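Conserved hypothetical protein (Streptococcus pneumoniae, PDB 2GK4) is of unknown function but, as a DNA/pantothenate metabolism flavoprotein with a CoaB-like domain, probably acts in coenzyme A synthesis. Local coordinates at residues V8-T13 with V46-T51. Numbering follows the deposited sequence.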
loop_
_atom_site.group_PDB
_atom_site.type_symbol
_atom_site.label_atom_id
_atom_site.label_comp_id
_atom_site.label_asym_id
_atom_site.label_seq_id
_atom_site.Cartn_x
_atom_site.Cartn_y
_atom_site.Cartn_z
ATOM N N VAL A 8 7.513 -19.528 8.524
ATOM C CA VAL A 8 7.558 -19.045 7.161
ATOM C C VAL A 8 7.173 -17.590 7.162
ATOM O O VAL A 8 6.265 -17.171 7.921
ATOM C CB VAL A 8 6.605 -19.873 6.203
ATOM C CG1 VAL A 8 6.654 -19.313 4.784
ATOM C CG2 VAL A 8 6.921 -21.402 6.226
ATOM N N THR A 9 7.854 -16.779 6.342
ATOM C CA THR A 9 7.376 -15.419 6.130
ATOM C C THR A 9 7.009 -15.222 4.667
ATOM O O THR A 9 7.627 -15.819 3.752
ATOM C CB THR A 9 8.403 -14.304 6.535
ATOM O OG1 THR A 9 9.485 -14.274 5.585
ATOM C CG2 THR A 9 8.987 -14.537 7.973
ATOM N N SER A 10 5.984 -14.415 4.435
ATOM C CA SER A 10 5.655 -14.039 3.066
ATOM C C SER A 10 5.016 -12.658 2.977
ATOM O O SER A 10 4.563 -12.087 3.974
ATOM C CB SER A 10 4.683 -15.076 2.459
ATOM O OG SER A 10 3.370 -14.841 2.962
ATOM N N GLY A 11 4.955 -12.127 1.760
ATOM C CA GLY A 11 4.278 -10.859 1.554
ATOM C C GLY A 11 5.296 -9.734 1.525
ATOM O O GLY A 11 6.396 -9.903 1.014
ATOM N N GLY A 12 4.911 -8.567 2.022
ATOM C CA GLY A 12 5.827 -7.413 1.999
ATOM C C GLY A 12 5.400 -6.403 3.046
ATOM O O GLY A 12 4.193 -6.164 3.258
ATOM N N THR A 13 6.385 -5.769 3.668
ATOM C CA THR A 13 6.139 -4.807 4.736
ATOM C C THR A 13 5.655 -3.468 4.168
ATOM O O THR A 13 5.939 -3.118 3.006
ATOM C CB THR A 13 7.418 -4.540 5.580
ATOM O OG1 THR A 13 8.528 -4.175 4.729
ATOM C CG2 THR A 13 7.781 -5.778 6.440
ATOM N N VAL A 46 3.127 -25.370 10.650
ATOM C CA VAL A 46 3.696 -24.145 10.060
ATOM C C VAL A 46 3.124 -22.926 10.757
ATOM O O VAL A 46 1.919 -22.842 10.975
ATOM C CB VAL A 46 3.370 -24.011 8.547
ATOM C CG1 VAL A 46 3.952 -22.675 7.975
ATOM C CG2 VAL A 46 3.890 -25.222 7.763
ATOM N N CYS A 47 3.985 -21.964 11.072
ATOM C CA CYS A 47 3.526 -20.667 11.516
ATOM C C CYS A 47 3.891 -19.680 10.413
ATOM O O CYS A 47 5.080 -19.569 10.030
ATOM C CB CYS A 47 4.193 -20.289 12.838
ATOM S SG CYS A 47 3.900 -18.529 13.272
ATOM N N LEU A 48 2.879 -19.036 9.840
ATOM C CA LEU A 48 3.115 -18.105 8.732
ATOM C C LEU A 48 3.003 -16.670 9.204
ATOM O O LEU A 48 1.936 -16.254 9.676
ATOM C CB LEU A 48 2.073 -18.332 7.616
ATOM C CG LEU A 48 2.143 -17.354 6.435
ATOM C CD1 LEU A 48 3.467 -17.486 5.657
ATOM C CD2 LEU A 48 0.933 -17.519 5.484
ATOM N N ILE A 49 4.099 -15.927 9.085
ATOM C CA ILE A 49 4.090 -14.495 9.309
ATOM C C ILE A 49 3.870 -13.857 7.947
ATOM O O ILE A 49 4.633 -14.104 6.992
ATOM C CB ILE A 49 5.428 -14.022 9.912
ATOM C CG1 ILE A 49 5.725 -14.803 11.200
ATOM C CG2 ILE A 49 5.436 -12.488 10.127
ATOM C CD1 ILE A 49 4.609 -14.751 12.245
ATOM N N THR A 50 2.813 -13.067 7.845
ATOM C CA THR A 50 2.441 -12.518 6.558
ATOM C C THR A 50 1.802 -11.119 6.708
ATOM O O THR A 50 1.854 -10.508 7.783
ATOM C CB THR A 50 1.590 -13.586 5.790
ATOM O OG1 THR A 50 1.388 -13.197 4.425
ATOM C CG2 THR A 50 0.233 -13.831 6.533
ATOM N N THR A 51 1.240 -10.604 5.623
ATOM C CA THR A 51 0.878 -9.183 5.552
ATOM C C THR A 51 -0.501 -9.075 4.915
ATOM O O THR A 51 -1.054 -10.083 4.410
ATOM C CB THR A 51 1.978 -8.338 4.817
ATOM O OG1 THR A 51 2.102 -8.753 3.434
ATOM C CG2 THR A 51 3.308 -8.520 5.484
HETATM O O HOH W 1 1.295 -6.527 2.109
#
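Val-8 and Thr-9 pair in parallel with Leu-48 and Ile-49, joining strands 5-9 and 45-50 in the central sheet of a Rossmann-like alpha-beta-alpha sandwich. Helix 30-41 makes the beta-alpha-beta crossover between them. Three backbone bonds, Val-8 N to Cys-47 O, Ile-49 N to Val-8 O and Ser-10 N to Ile-49 O, set the register, and from there the side chains take over.

On the face covered by helix 30-41, Val-8 reaches two neighbours with its two methyls. CG1 meets Leu-48 CD1 at 3.8 Å, while CG2 lies 3.7 Å from Val-46 CG1; both neighbours cross Val-8 obliquely. Leu-48 CD1 also reaches toward strand 5-9, 3.6 Å from Val-8 O. On the face turned to helix 71-81, Thr-9 CG2 lies 4.1 Å from Ile-49 CB, and Thr-9 OG1 turns to a different partner, the backbone N of Met-92.

Past the strand pairing, hydroxyls carry the contact at the C-terminal ends of the parallel strands, the side where Rossmann-type folds commonly bind their ligands. Thr-50 OG1, anti to its own N (chi1 -170°), donates to Ser-10 OG over 3.0 Å. Gly-11 follows with a positive phi of 98°, a backbone shape that calls for glycine, since a CB would be pressed against the preceding carbonyl O and would clash with Thr-51 OG1; the glycine CA passes 3.6 Å from that oxygen. The same hydroxyl, set between its own N and carbonyl carbon, accepts a nearly straight bond of 3.1 Å from Gly-12 N. A water hydrogen-bonded to Thr-51 OG1 at 2.7 Å also donates to Gly-12 O, bridging the two chain segments.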